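Local structure of probable tRNA pseudouridine synthase D (Methanosarcina mazei, 1Z2Z) at residues A[193-198]-A[252-257]; A[240-245]-A[258-263]; A[264-269]-A[376-381]. The protein probably isomerises uridine-13 of transfer RNAs to pseudouridine, as a member of the TruD family of pseudouridine synthases. All coordinates share one frame; numbering follows the deposited sequence.

Contact 1 (A[193-198]-A[252-257])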
loop_
_atom_site.group_PDB
_atom_site.type_symbol
_atom_site.label_atom_id
_atom_site.label_comp_id
_atom_site.label_asym_id
_atom_site.label_seq_id
_atom_site.Cartn_x
_atom_site.Cartn_y
_atom_site.Cartn_z
ATOM N N ASN A 193 7.782 -9.261 24.115
ATOM C CA ASN A 193 6.434 -9.443 24.635
ATOM C C ASN A 193 5.520 -10.199 23.684
ATOM O O ASN A 193 5.304 -9.774 22.550
ATOM C CB ASN A 193 5.806 -8.092 24.943
ATOM C CG ASN A 193 6.535 -7.360 26.029
ATOM O OD1 ASN A 193 6.534 -7.785 27.187
ATOM N ND2 ASN A 193 7.175 -6.254 25.667
ATOM N N PHE A 194 4.985 -11.323 24.141
ATOM C CA PHE A 194 4.064 -12.083 23.311
ATOM C C PHE A 194 2.663 -12.006 23.894
ATOM O O PHE A 194 1.686 -12.366 23.239
ATOM C CB PHE A 194 4.516 -13.535 23.177
ATOM C CG PHE A 194 5.545 -13.739 22.105
ATOM C CD1 PHE A 194 6.863 -13.346 22.303
ATOM C CD2 PHE A 194 5.189 -14.309 20.887
ATOM C CE1 PHE A 194 7.812 -13.511 21.301
ATOM C CE2 PHE A 194 6.130 -14.477 19.878
ATOM C CZ PHE A 194 7.444 -14.080 20.087
ATOM N N GLU A 195 2.584 -11.520 25.130
ATOM C CA GLU A 195 1.320 -11.347 25.838
ATOM C C GLU A 195 0.562 -10.187 25.198
ATOM O O GLU A 195 -0.670 -10.181 25.148
ATOM C CB GLU A 195 1.586 -11.013 27.308
ATOM C CG GLU A 195 0.325 -10.763 28.123
ATOM C CD GLU A 195 -0.137 -11.998 28.861
ATOM O OE1 GLU A 195 -1.339 -12.081 29.207
ATOM O OE2 GLU A 195 0.712 -12.883 29.107
ATOM N N LYS A 196 1.315 -9.201 24.718
ATOM C CA LYS A 196 0.737 -8.028 24.082
ATOM C C LYS A 196 0.588 -8.211 22.575
ATOM O O LYS A 196 -0.432 -7.835 22.000
ATOM C CB LYS A 196 1.595 -6.789 24.380
ATOM C CG LYS A 196 1.735 -6.476 25.875
ATOM C CD LYS A 196 0.368 -6.264 26.530
ATOM C CE LYS A 196 0.469 -6.100 28.040
ATOM N NZ LYS A 196 -0.872 -5.922 28.670
ATOM N N ALA A 197 1.600 -8.791 21.937
ATOM C CA ALA A 197 1.561 -9.017 20.494
ATOM C C ALA A 197 0.377 -9.898 20.107
ATOM O O ALA A 197 -0.223 -9.717 19.045
ATOM C CB ALA A 197 2.861 -9.660 20.024
ATOM N N ALA A 198 0.046 -10.855 20.968
ATOM C CA ALA A 198 -1.068 -11.751 20.702
ATOM C C ALA A 198 -2.387 -11.062 21.006
ATOM O O ALA A 198 -3.352 -11.199 20.256
ATOM C CB ALA A 198 -0.935 -13.012 21.533
ATOM N N GLU A 252 -1.663 -19.282 28.491
ATOM C CA GLU A 252 -0.462 -18.455 28.562
ATOM C C GLU A 252 0.545 -18.830 27.483
ATOM O O GLU A 252 1.718 -18.476 27.579
ATOM C CB GLU A 252 0.198 -18.583 29.938
ATOM C CG GLU A 252 -0.673 -18.130 31.101
ATOM C CD GLU A 252 -1.042 -16.657 31.031
ATOM O OE1 GLU A 252 -1.804 -16.271 30.117
ATOM O OE2 GLU A 252 -0.565 -15.884 31.890
ATOM N N ASP A 253 0.089 -19.540 26.454
ATOM C CA ASP A 253 0.978 -19.955 25.373
ATOM C C ASP A 253 0.895 -18.984 24.199
ATOM O O ASP A 253 0.802 -19.387 23.034
ATOM C CB ASP A 253 0.630 -21.376 24.917
ATOM C CG ASP A 253 1.790 -22.065 24.209
ATOM O OD1 ASP A 253 2.911 -22.075 24.766
ATOM O OD2 ASP A 253 1.581 -22.610 23.103
ATOM N N TYR A 254 0.929 -17.696 24.525
ATOM C CA TYR A 254 0.874 -16.642 23.524
ATOM C C TYR A 254 2.030 -16.801 22.539
ATOM O O TYR A 254 1.922 -16.419 21.374
ATOM C CB TYR A 254 0.944 -15.275 24.209
ATOM C CG TYR A 254 -0.131 -15.078 25.251
ATOM C CD1 TYR A 254 -1.468 -14.939 24.888
ATOM C CD2 TYR A 254 0.184 -15.078 26.608
ATOM C CE1 TYR A 254 -2.470 -14.810 25.855
ATOM C CE2 TYR A 254 -0.807 -14.950 27.581
ATOM C CZ TYR A 254 -2.127 -14.817 27.201
ATOM O OH TYR A 254 -3.096 -14.697 28.170
ATOM N N SER A 255 3.135 -17.375 23.002
ATOM C CA SER A 255 4.292 -17.564 22.134
ATOM C C SER A 255 3.937 -18.388 20.901
ATOM O O SER A 255 4.244 -17.991 19.779
ATOM C CB SER A 255 5.451 -18.226 22.903
ATOM O OG SER A 255 5.049 -19.397 23.602
ATOM N N GLY A 256 3.276 -19.522 21.118
ATOM C CA GLY A 256 2.898 -20.386 20.014
ATOM C C GLY A 256 1.511 -20.121 19.465
ATOM O O GLY A 256 1.023 -20.862 18.609
ATOM N N SER A 257 0.865 -19.067 19.949
ATOM C CA SER A 257 -0.471 -18.742 19.467
ATOM C C SER A 257 -0.410 -18.269 18.012
ATOM O O SER A 257 -1.437 -18.127 17.365
ATOM C CB SER A 257 -1.114 -17.664 20.343
ATOM O OG SER A 257 -0.477 -16.417 20.160
#

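Contact 2 (A[240-245]-A[258-263])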
loop_
_atom_site.group_PDB
_atom_site.type_symbol
_atom_site.label_atom_id
_atom_site.label_comp_id
_atom_site.label_asym_id
_atom_site.label_seq_id
_atom_site.Cartn_x
_atom_site.Cartn_y
_atom_site.Cartn_z
ATOM N N GLU A 240 -8.306 -14.710 14.227
ATOM C CA GLU A 240 -8.456 -14.406 15.643
ATOM C C GLU A 240 -9.036 -15.603 16.376
ATOM O O GLU A 240 -8.596 -15.943 17.472
ATOM C CB GLU A 240 -9.366 -13.189 15.855
ATOM C CG GLU A 240 -8.702 -11.840 15.587
ATOM C CD GLU A 240 -8.724 -11.434 14.123
ATOM O OE1 GLU A 240 -8.308 -12.238 13.260
ATOM O OE2 GLU A 240 -9.152 -10.297 13.834
ATOM N N ARG A 241 -10.029 -16.243 15.770
ATOM C CA ARG A 241 -10.660 -17.402 16.397
ATOM C C ARG A 241 -9.647 -18.539 16.572
ATOM O O ARG A 241 -9.510 -19.106 17.657
ATOM C CB ARG A 241 -11.872 -17.885 15.563
ATOM C CG ARG A 241 -13.121 -16.974 15.622
ATOM C CD ARG A 241 -14.264 -17.468 14.713
ATOM N NE ARG A 241 -14.661 -18.855 14.988
ATOM C CZ ARG A 241 -14.820 -19.799 14.054
ATOM N NH1 ARG A 241 -15.180 -21.032 14.402
ATOM N NH2 ARG A 241 -14.609 -19.522 12.771
ATOM N N ALA A 242 -8.928 -18.853 15.504
ATOM C CA ALA A 242 -7.951 -19.930 15.545
ATOM C C ALA A 242 -6.977 -19.762 16.705
ATOM O O ALA A 242 -6.592 -20.742 17.354
ATOM C CB ALA A 242 -7.191 -19.996 14.224
HETATM N N MSE A 243 -6.591 -18.516 16.969
HETATM C CA MSE A 243 -5.640 -18.209 18.041
HETATM C C MSE A 243 -6.203 -18.354 19.446
HETATM O O MSE A 243 -5.499 -18.759 20.374
HETATM C CB MSE A 243 -5.103 -16.794 17.871
HETATM C CG MSE A 243 -4.373 -16.597 16.586
HETATM SE SE MSE A 243 -3.555 -14.880 16.482
HETATM C CE MSE A 243 -2.397 -14.989 18.038
HETATM N N MSE A 244 -7.469 -18.004 19.607
HETATM C CA MSE A 244 -8.087 -18.105 20.908
HETATM C C MSE A 244 -8.246 -19.567 21.283
HETATM O O MSE A 244 -8.119 -19.927 22.451
HETATM C CB MSE A 244 -9.431 -17.388 20.898
HETATM C CG MSE A 244 -9.294 -15.917 20.534
HETATM SE SE MSE A 244 -10.939 -14.924 20.682
HETATM C CE MSE A 244 -10.658 -14.170 22.437
ATOM N N ASN A 245 -8.511 -20.417 20.294
ATOM C CA ASN A 245 -8.656 -21.842 20.574
ATOM C C ASN A 245 -7.365 -22.415 21.152
ATOM O O ASN A 245 -7.400 -23.168 22.124
ATOM C CB ASN A 245 -9.036 -22.612 19.307
ATOM C CG ASN A 245 -10.486 -22.423 18.926
ATOM O OD1 ASN A 245 -11.385 -22.605 19.750
ATOM N ND2 ASN A 245 -10.728 -22.067 17.668
ATOM N N PHE A 258 0.798 -18.049 17.497
ATOM C CA PHE A 258 0.975 -17.593 16.123
ATOM C C PHE A 258 1.155 -18.736 15.147
ATOM O O PHE A 258 1.088 -18.541 13.931
ATOM C CB PHE A 258 2.196 -16.689 16.024
ATOM C CG PHE A 258 2.029 -15.380 16.716
ATOM C CD1 PHE A 258 1.217 -14.391 16.172
ATOM C CD2 PHE A 258 2.688 -15.126 17.909
ATOM C CE1 PHE A 258 1.065 -13.168 16.809
ATOM C CE2 PHE A 258 2.542 -13.907 18.554
ATOM C CZ PHE A 258 1.732 -12.925 18.003
ATOM N N ARG A 259 1.400 -19.928 15.683
ATOM C CA ARG A 259 1.620 -21.120 14.864
ATOM C C ARG A 259 0.315 -21.713 14.338
ATOM O O ARG A 259 0.280 -22.852 13.873
ATOM C CB ARG A 259 2.387 -22.172 15.680
ATOM C CG ARG A 259 3.687 -22.642 15.026
ATOM C CD ARG A 259 4.532 -23.497 15.970
ATOM N NE ARG A 259 5.836 -23.850 15.406
ATOM C CZ ARG A 259 6.761 -22.970 15.016
ATOM N NH1 ARG A 259 6.534 -21.668 15.119
ATOM N NH2 ARG A 259 7.925 -23.391 14.531
ATOM N N VAL A 260 -0.752 -20.925 14.407
ATOM C CA VAL A 260 -2.061 -21.360 13.939
ATOM C C VAL A 260 -2.423 -20.659 12.627
ATOM O O VAL A 260 -3.284 -21.118 11.871
ATOM C CB VAL A 260 -3.126 -21.064 15.010
ATOM C CG1 VAL A 260 -2.951 -22.006 16.196
ATOM C CG2 VAL A 260 -2.988 -19.634 15.482
ATOM N N LEU A 261 -1.744 -19.547 12.366
ATOM C CA LEU A 261 -1.951 -18.753 11.157
ATOM C C LEU A 261 -0.886 -19.149 10.129
ATOM O O LEU A 261 0.268 -19.376 10.489
ATOM C CB LEU A 261 -1.798 -17.263 11.487
ATOM C CG LEU A 261 -2.400 -16.750 12.804
ATOM C CD1 LEU A 261 -1.920 -15.329 13.069
ATOM C CD2 LEU A 261 -3.914 -16.812 12.743
ATOM N N PRO A 262 -1.252 -19.219 8.837
ATOM C CA PRO A 262 -0.286 -19.592 7.798
ATOM C C PRO A 262 0.865 -18.599 7.744
ATOM O O PRO A 262 0.980 -17.742 8.615
ATOM C CB PRO A 262 -1.130 -19.575 6.528
ATOM C CG PRO A 262 -2.141 -18.511 6.816
ATOM C CD PRO A 262 -2.540 -18.835 8.236
ATOM N N GLN A 263 1.711 -18.717 6.724
ATOM C CA GLN A 263 2.857 -17.818 6.538
ATOM C C GLN A 263 2.472 -16.384 6.160
ATOM O O GLN A 263 3.345 -15.559 5.883
ATOM C CB GLN A 263 3.787 -18.380 5.465
ATOM C CG GLN A 263 3.081 -18.899 4.204
ATOM C CD GLN A 263 2.400 -17.817 3.364
ATOM O OE1 GLN A 263 1.338 -17.300 3.721
ATOM N NE2 GLN A 263 3.014 -17.478 2.235
#

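Contact 3 (A[264-269]-A[376-381])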
loop_
_atom_site.group_PDB
_atom_site.type_symbol
_atom_site.label_atom_id
_atom_site.label_comp_id
_atom_site.label_asym_id
_atom_site.label_seq_id
_atom_site.Cartn_x
_atom_site.Cartn_y
_atom_site.Cartn_z
ATOM N N ASN A 264 1.167 -16.103 6.145
ATOM C CA ASN A 264 0.649 -14.779 5.796
ATOM C C ASN A 264 1.066 -13.794 6.877
ATOM O O ASN A 264 2.216 -13.352 6.909
ATOM C CB ASN A 264 -0.885 -14.813 5.681
ATOM C CG ASN A 264 -1.448 -13.661 4.839
ATOM O OD1 ASN A 264 -2.666 -13.436 4.808
ATOM N ND2 ASN A 264 -0.568 -12.942 4.146
ATOM N N LEU A 265 0.138 -13.451 7.768
ATOM C CA LEU A 265 0.453 -12.522 8.848
ATOM C C LEU A 265 1.689 -13.029 9.570
ATOM O O LEU A 265 2.437 -12.250 10.161
ATOM C CB LEU A 265 -0.711 -12.409 9.841
ATOM C CG LEU A 265 -1.910 -11.546 9.446
ATOM C CD1 LEU A 265 -1.450 -10.121 9.162
ATOM C CD2 LEU A 265 -2.590 -12.147 8.231
ATOM N N TYR A 266 1.890 -14.342 9.511
ATOM C CA TYR A 266 3.030 -14.998 10.144
ATOM C C TYR A 266 4.247 -14.077 10.170
ATOM O O TYR A 266 4.952 -13.991 11.172
ATOM C CB TYR A 266 3.367 -16.286 9.382
ATOM C CG TYR A 266 4.315 -17.206 10.111
ATOM C CD1 TYR A 266 4.034 -17.635 11.412
ATOM C CD2 TYR A 266 5.504 -17.633 9.513
ATOM C CE1 TYR A 266 4.917 -18.458 12.103
ATOM C CE2 TYR A 266 6.396 -18.458 10.193
ATOM C CZ TYR A 266 6.098 -18.864 11.488
ATOM O OH TYR A 266 6.990 -19.658 12.170
ATOM N N ARG A 267 4.479 -13.375 9.068
ATOM C CA ARG A 267 5.607 -12.474 8.993
ATOM C C ARG A 267 5.195 -11.032 8.674
ATOM O O ARG A 267 6.048 -10.148 8.574
ATOM C CB ARG A 267 6.610 -12.992 7.955
ATOM C CG ARG A 267 6.972 -14.466 8.129
ATOM C CD ARG A 267 8.142 -14.883 7.240
ATOM N NE ARG A 267 9.429 -14.508 7.816
ATOM C CZ ARG A 267 10.285 -13.660 7.260
ATOM N NH1 ARG A 267 10.000 -13.086 6.098
ATOM N NH2 ARG A 267 11.426 -13.380 7.875
HETATM N N MSE A 268 3.895 -10.785 8.513
HETATM C CA MSE A 268 3.419 -9.430 8.214
HETATM C C MSE A 268 3.644 -8.498 9.398
HETATM O O MSE A 268 3.994 -7.330 9.230
HETATM C CB MSE A 268 1.930 -9.426 7.856
HETATM C CG MSE A 268 1.591 -10.017 6.491
HETATM SE SE MSE A 268 -0.223 -9.513 5.916
HETATM C CE MSE A 268 0.212 -8.542 4.273
ATOM N N PHE A 269 3.446 -9.013 10.602
ATOM C CA PHE A 269 3.646 -8.197 11.779
ATOM C C PHE A 269 5.040 -7.576 11.776
ATOM O O PHE A 269 5.172 -6.353 11.730
ATOM C CB PHE A 269 3.443 -9.036 13.031
ATOM C CG PHE A 269 2.152 -9.786 13.033
ATOM C CD1 PHE A 269 2.140 -11.166 13.164
ATOM C CD2 PHE A 269 0.942 -9.115 12.921
ATOM C CE1 PHE A 269 0.943 -11.871 13.159
ATOM C CE2 PHE A 269 -0.262 -9.815 12.916
ATOM C CZ PHE A 269 -0.260 -11.192 13.047
ATOM N N PHE A 376 9.908 -17.622 17.833
ATOM C CA PHE A 376 9.574 -17.850 16.427
ATOM C C PHE A 376 10.646 -17.355 15.468
ATOM O O PHE A 376 10.510 -16.289 14.863
ATOM C CB PHE A 376 8.251 -17.179 16.057
ATOM C CG PHE A 376 7.062 -18.057 16.239
ATOM C CD1 PHE A 376 6.120 -18.188 15.229
ATOM C CD2 PHE A 376 6.885 -18.761 17.425
ATOM C CE1 PHE A 376 5.013 -19.013 15.392
ATOM C CE2 PHE A 376 5.782 -19.590 17.603
ATOM C CZ PHE A 376 4.842 -19.717 16.583
ATOM N N PRO A 377 11.721 -18.137 15.298
ATOM C CA PRO A 377 12.802 -17.738 14.394
ATOM C C PRO A 377 12.305 -17.503 12.969
ATOM O O PRO A 377 12.662 -16.509 12.337
ATOM C CB PRO A 377 13.773 -18.909 14.494
ATOM C CG PRO A 377 12.860 -20.074 14.748
ATOM C CD PRO A 377 11.918 -19.515 15.779
ATOM N N GLU A 378 11.478 -18.424 12.477
ATOM C CA GLU A 378 10.919 -18.342 11.125
ATOM C C GLU A 378 10.265 -16.977 10.944
ATOM O O GLU A 378 10.162 -16.450 9.834
ATOM C CB GLU A 378 9.857 -19.434 10.910
ATOM C CG GLU A 378 10.056 -20.729 11.709
ATOM C CD GLU A 378 9.628 -20.603 13.165
ATOM O OE1 GLU A 378 9.786 -21.579 13.930
ATOM O OE2 GLU A 378 9.128 -19.524 13.547
HETATM N N MSE A 379 9.832 -16.417 12.066
HETATM C CA MSE A 379 9.165 -15.132 12.095
HETATM C C MSE A 379 10.152 -13.978 12.137
HETATM O O MSE A 379 9.761 -12.816 12.022
HETATM C CB MSE A 379 8.256 -15.077 13.318
HETATM C CG MSE A 379 7.356 -13.870 13.388
HETATM SE SE MSE A 379 6.400 -13.888 15.049
HETATM C CE MSE A 379 4.874 -14.968 14.514
ATOM N N SER A 380 11.433 -14.296 12.304
ATOM C CA SER A 380 12.446 -13.253 12.366
ATOM C C SER A 380 13.036 -12.979 10.996
ATOM O O SER A 380 13.420 -13.889 10.261
ATOM C CB SER A 380 13.559 -13.620 13.356
ATOM O OG SER A 380 14.416 -14.619 12.844
ATOM N N SER A 381 13.089 -11.702 10.661
ATOM C CA SER A 381 13.617 -11.268 9.390
ATOM C C SER A 381 14.981 -10.651 9.621
ATOM O O SER A 381 15.327 -10.273 10.745
ATOM C CB SER A 381 12.675 -10.237 8.759
ATOM O OG SER A 381 13.187 -9.740 7.533
#

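Contact 1 (A[193-198]-A[252-257])
Glu-252 lies early in the loop that leads from helix 238-249 to helix 263-287, and its carboxylate reaches the phenol tip of Tyr-254, two residues on. OE1 accepts a hydrogen bond of 2.8 Å from Tyr-254 OH, which meets it nearly along the C-O axis. The other oxygen, OE2, stands 4.3 Å from OE2 of Glu-195, a proximity of like charges that could slightly raise the pKa of either acid. Asp-253 turns to its own side of the loop, where OD2 bonds to NE2 of His-246 on the preceding helix.

Tyr-254 contributes the largest share of the interface. With CG anti to its carbonyl carbon (chi1 -56°), the ring lies against the first turn of helix 194-202, which is weakly bonded. Its CB sits 3.2 Å from Phe-194 O, and CD1 has the methyl CB of Ala-198 at 3.9 Å. Glu-195 approaches the other flank: its CG is anti to the backbone N, and a bend at chi2 (96°) brings OE2 to 3.0 Å from Tyr-254 CE2, the carboxylate and ring crossing obliquely with planes 64° apart.

This is a loop packed against a helix start in the largely helical part of the TRUD domain, the region that distinguishes this family. Most of the 53 intervening residues are helical and none is strand.

At Ser-255 the backbone takes over, its CA lying 3.6 Å from CD2 of Phe-194. Tyr-254 O lies at the edge of that phenyl ring, near its plane, and Ile-189 and Ile-373 add apolar contacts to it. Ser-257 holds OG between its backbone N and carbonyl carbon, from where it donates to Tyr-254 O at 2.7 Å from above the carbonyl plane. The same OG rests 3.7 Å from Ala-198 CB.

Contact 2 (A[240-245]-A[258-263])
Glu-240 starts away from the loop 258-263, and its OE2 is held by a salt bridge to NH2 of Arg-217. Two residues on, Ala-242 points its methyl toward the loop: CB lies 4.3 Å from CB of Val-260. The carbonyl of Ala-242 borders the same valine, with O 4.0 Å from CG1.

Met-243, a selenomethionine, is the buried centre of the contact. CG is anti to the carbonyl carbon (chi1 -61°) and the chain stays extended to SE before bending at chi3 (59°), so successive atoms meet successive neighbours. CG touches CG2 of Val-260 at 3.5 Å, the two side chains crossing at about a right angle. Leu-261 also crosses at about a right angle, reaching SE with CD1 at 3.8 Å. The terminal CE lies over one face of the Phe-258 ring, 4.1 Å from CE1, as a CH-pi-type contact. Tyr-201 of helix 194-202 packs on Met-243 as well.

The side chains that meet across the two segments are all apolar, and together they form a helix packed against the loop that follows it: the chain leaves helix 238-249, turns back, and covers that helix with its own loop before entering helix 263-287 of the TRUD domain.

Contact 3 (A[264-269]-A[376-381])
The first turns of the long helix 263-287 are joined to a short 3-10 turn, residues 377-379, in the loop that precedes strand 389-391, a helix-to-loop contact of the TRUD domain between parts more than a hundred residues apart. Two consecutive helix residues, Tyr-266 and Arg-267, make most of the contact from the helix side.

Tyr-266 has CG anti to its backbone N (chi1 -167°), which carries its ring out to Phe-376 and Glu-378. It meets Phe-376 rim to rim, neither ring covering the other's face, with centroids 5.7 Å apart and planes at 59°. The hydroxyl makes a weak hydrogen bond to Glu-378, OH to OE2 at 2.5 Å. The stronger partner of that carboxylate is Arg-259, whose NH2 forms a salt bridge with OE1 while its guanidinium makes a cation-pi contact with Phe-376. The selenomethionine Met-379 places CG 3.3 Å from Tyr-266 O and, bent at chi3, brings CE to 4.2 Å from Tyr-266 CD1.

Arg-267 bends at chi3 and turns the edge of its guanidinium to the backbone of the turn. NE donates to Glu-378 O at 2.9 Å, with the carbonyl oxygen close to the guanidinium plane and an N-H...O angle of 153°. The second donor, NH2, makes a weaker, more bent bond to Ser-380 O at 3.2 Å. An alanine here would remove both N-H donors and would probably loosen the hold of the helix on the carbonyls of Glu-378 and Ser-380. Arg-267 NH2 also lies 3.5 Å from Ser-381 CB.

In the fold
The three contacts cluster on one side of the chain's centre, in the TRUD region and away from the predicted nucleophile. Centres of contacts 1 and 2 are about 11 Å apart, those of 2 and 3 about 13 Å, and those of 1 and 3 about 14 Å. Contacts 1 and 2 interleave along the chain, sharing the loop between helices 238-249 and 263-287; contact 3 follows both and brings in residues 376-381. Phe-258 is the common neighbour, touching Phe-194, Met-243 and Met-379. Arg-259, one residue further, reaches Glu-378 and Phe-376. The connecting loop thus unites helices 194-202, 238-249 and 263-287 in one helical body.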